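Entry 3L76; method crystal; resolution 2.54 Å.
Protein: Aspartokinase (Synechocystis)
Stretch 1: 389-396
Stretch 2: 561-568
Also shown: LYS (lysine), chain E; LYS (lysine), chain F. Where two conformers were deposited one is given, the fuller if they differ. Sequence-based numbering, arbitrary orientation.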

# COMPACT_ATOMS: atom_id res chain seq x y z
N ILE A 389 44.78 16.25 9.43
CA ILE A 389 43.38 15.93 9.19
C ILE A 389 42.43 16.88 9.89
O ILE A 389 42.62 17.19 11.06
N SER A 390 41.39 17.30 9.17
CA SER A 390 40.40 18.21 9.71
C SER A 390 39.02 17.91 9.11
O SER A 390 38.85 17.91 7.88
N THR A 391 38.05 17.65 9.98
CA THR A 391 36.68 17.44 9.54
C THR A 391 35.73 18.62 9.79
O THR A 391 35.86 19.36 10.77
N SER A 392 34.78 18.79 8.87
CA SER A 392 33.59 19.59 9.14
C SER A 392 32.38 18.64 9.17
O SER A 392 32.54 17.44 9.38
N GLU A 393 31.19 19.16 8.94
CA GLU A 393 30.02 18.28 8.88
C GLU A 393 30.00 17.45 7.60
O GLU A 393 29.63 16.29 7.63
N VAL A 394 30.45 18.04 6.50
CA VAL A 394 30.29 17.43 5.19
C VAL A 394 31.62 17.33 4.43
O VAL A 394 31.66 16.95 3.25
N LYS A 395 32.71 17.65 5.12
CA LYS A 395 34.04 17.49 4.51
C LYS A 395 35.01 16.80 5.43
O LYS A 395 35.07 17.09 6.63
N VAL A 396 35.79 15.89 4.88
CA VAL A 396 37.05 15.53 5.53
C VAL A 396 38.25 16.04 4.71
O VAL A 396 38.41 15.71 3.53
N ILE A 561 40.52 22.20 17.98
CA ILE A 561 39.93 23.03 16.94
C ILE A 561 39.99 22.28 15.62
O ILE A 561 40.99 21.61 15.33
N ALA A 562 38.92 22.39 14.84
CA ALA A 562 38.86 21.80 13.49
C ALA A 562 38.04 22.66 12.54
O ALA A 562 37.09 23.33 12.92
N THR A 563 38.40 22.62 11.27
CA THR A 563 37.92 23.65 10.37
C THR A 563 37.50 23.11 8.98
O THR A 563 37.94 22.04 8.56
N SER A 564 36.61 23.83 8.32
CA SER A 564 36.52 23.79 6.85
C SER A 564 36.53 25.25 6.39
O SER A 564 36.72 26.15 7.19
N GLU A 565 36.33 25.50 5.11
CA GLU A 565 36.34 26.89 4.65
C GLU A 565 35.25 27.75 5.29
O GLU A 565 35.38 28.97 5.36
N ILE A 566 34.17 27.13 5.76
CA ILE A 566 33.03 27.91 6.27
C ILE A 566 32.52 27.45 7.63
O ILE A 566 31.52 27.97 8.13
N LYS A 567 33.19 26.47 8.23
CA LYS A 567 32.83 25.98 9.56
C LYS A 567 34.05 25.94 10.46
O LYS A 567 35.08 25.40 10.08
N ILE A 568 33.92 26.53 11.65
CA ILE A 568 34.90 26.35 12.72
C ILE A 568 34.23 25.65 13.89
O ILE A 568 33.17 26.07 14.34

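Two strand-turn-strand segments of one aspartokinase chain meet through their serines and a pair of lysine-glutamate bridges, burying 383 Å² in all. Strands 389-391 and 561-563 cross at 75°, and Ser390 lies nearest Ala562 and Ser392 nearest Ser564 along the backbone. In each stretch the turn is closed by a backbone hydrogen bond of 2.8 Å, Ser392 N to Lys395 O and Ser564 N to Lys567 O.

Ser390, Ser392 and Lys395 point toward the second stretch; Ala562, Ser564 and Lys567 point back toward the first. Ser390 (chi1 t) donates from OG to Thr563 O at 2.8 Å, which satisfies its hydroxyl as a donor. Thr563 O is doubly used: water 1 donates to it at 2.9 Å and to Ser390 O at 2.9 Å, tying the two carbonyls together. The Ala562 methyl rests 3.8 Å, CB to O, from the carbonyl of Thr391, whose own side chain (p) points away and has its OG1 satisfied elsewhere in the structure.

At the centre Ser392 and Ser564, both p, meet through carbon, CB to CB at 3.4 Å; each hydroxyl accepts weakly within its own turn and is also bonded elsewhere in the structure. Ser392 OG accepts a weak bond from Lys395 N (3.2 Å); Ser564 OG accepts weak ones from Ile566 N (3.5 Å) and Lys567 N (3.3 Å).

Charge is paired across the interface twice, with lysine and glutamate exchanged between stretches. Lys395, m at chi1 and then t throughout, extends so that NZ donates to Glu565 OE1 at 2.9 Å in a salt bridge; the CB of Glu565 points sideways, but its m, p rotamer brings the carboxylate nearer. Lys395 NZ and Glu565 OE2 have further partners elsewhere. Lys567, t at all four chi angles, passes its CD 4.1 Å from Ser392 CB before NZ reaches Glu393 OE2 at 3.5 Å, a longer salt bridge. Water 2 supplements it, accepting from Lys567 NZ at 2.5 Å and donating weakly to Glu393 OE2 at 3.4 Å.

The turn carbonyls face bound lysines. Ser564 O accepts from NZ of the chain E lysine at 2.8 Å, and the CE of that ligand sits 3.2 Å from Thr563 OG1 and 3.5 Å from Ile568 CG1. Ser392 O receives a very short bond, 2.3 Å, from NZ of the chain F lysine, which also donates weakly to Glu393 O at 3.5 Å. Thr563, pointing away (chi1 -121°), donates weakly from OG1 to Lys567 O (3.5 Å).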

# COMPACT_ATOMS: atom_id res chain seq x y z
CB ILE A 389 43.00 14.47 9.63
CG1 ILE A 389 43.94 13.44 8.99
CG2 ILE A 389 41.55 14.12 9.24
CD1 ILE A 389 43.77 12.04 9.55
CB SER A 390 40.79 19.66 9.41
OG SER A 390 39.87 20.57 9.97
CB THR A 391 36.05 16.17 10.16
OG1 THR A 391 36.12 16.25 11.59
CG2 THR A 391 36.76 14.94 9.67
CB SER A 392 33.42 20.75 8.14
OG SER A 392 33.23 20.31 6.80
CB GLU A 393 28.73 19.09 8.97
CG GLU A 393 27.54 18.23 9.26
CD GLU A 393 27.56 17.69 10.67
OE1 GLU A 393 27.83 16.49 10.86
OE2 GLU A 393 27.33 18.49 11.60
CB VAL A 394 29.23 18.19 4.35
CG1 VAL A 394 27.84 17.94 4.91
CG2 VAL A 394 29.52 19.68 4.33
CB LYS A 395 34.66 18.86 4.14
CG LYS A 395 34.13 19.45 2.86
CD LYS A 395 34.90 20.68 2.47
CE LYS A 395 34.21 21.38 1.31
NZ LYS A 395 35.05 22.49 0.78
CB VAL A 396 37.14 14.02 5.91
CG1 VAL A 396 36.28 13.18 5.02
CG2 VAL A 396 38.59 13.53 5.91
CB ILE A 561 40.68 24.36 16.76
CG1 ILE A 561 40.80 25.11 18.08
CG2 ILE A 561 40.00 25.22 15.71
CD1 ILE A 561 41.86 26.19 18.05
CB ALA A 562 38.32 20.37 13.53
CB THR A 563 39.00 24.74 10.27
OG1 THR A 563 38.47 26.01 10.68
CG2 THR A 563 39.59 24.82 8.91
CB SER A 564 35.28 23.04 6.37
OG SER A 564 34.10 23.77 6.60
CB GLU A 565 36.23 26.99 3.13
CG GLU A 565 37.28 26.19 2.35
CD GLU A 565 36.96 24.72 2.31
OE1 GLU A 565 35.88 24.33 2.81
OE2 GLU A 565 37.78 23.96 1.77
CB ILE A 566 31.84 27.94 5.24
CG1 ILE A 566 31.11 26.60 5.18
CG2 ILE A 566 32.34 28.33 3.84
CD1 ILE A 566 29.93 26.60 4.21
CB LYS A 567 32.22 24.57 9.49
CG LYS A 567 31.66 24.10 10.83
CD LYS A 567 30.96 22.73 10.72
CE LYS A 567 29.94 22.53 11.86
NZ LYS A 567 29.59 21.10 12.02
CB ILE A 568 35.52 27.69 13.21
CG1 ILE A 568 36.13 28.47 12.05
CG2 ILE A 568 36.59 27.41 14.24
CD1 ILE A 568 36.14 29.97 12.27
N LYS E . 39.23 32.76 6.99
CA LYS E . 38.72 33.05 8.32
C LYS E . 39.80 33.78 9.14
O LYS E . 40.94 33.97 8.68
CB LYS E . 38.25 31.78 9.02
CG LYS E . 39.30 30.65 9.12
CD LYS E . 38.73 29.41 9.84
CE LYS E . 37.79 28.61 8.94
NZ LYS E . 38.48 28.24 7.65
OXT LYS E . 39.55 34.21 10.27
N LYS F . 30.46 9.98 9.81
CA LYS F . 31.55 9.73 8.87
C LYS F . 32.29 8.42 9.13
O LYS F . 32.19 7.86 10.25
CB LYS F . 32.55 10.90 8.85
CG LYS F . 31.95 12.20 8.33
CD LYS F . 32.77 13.43 8.71
CE LYS F . 32.40 13.93 10.09
NZ LYS F . 31.87 15.32 10.08
OXT LYS F . 32.98 7.91 8.21
O HOH W 1 37.21 19.98 6.66
O HOH W 2 30.61 18.82 12.46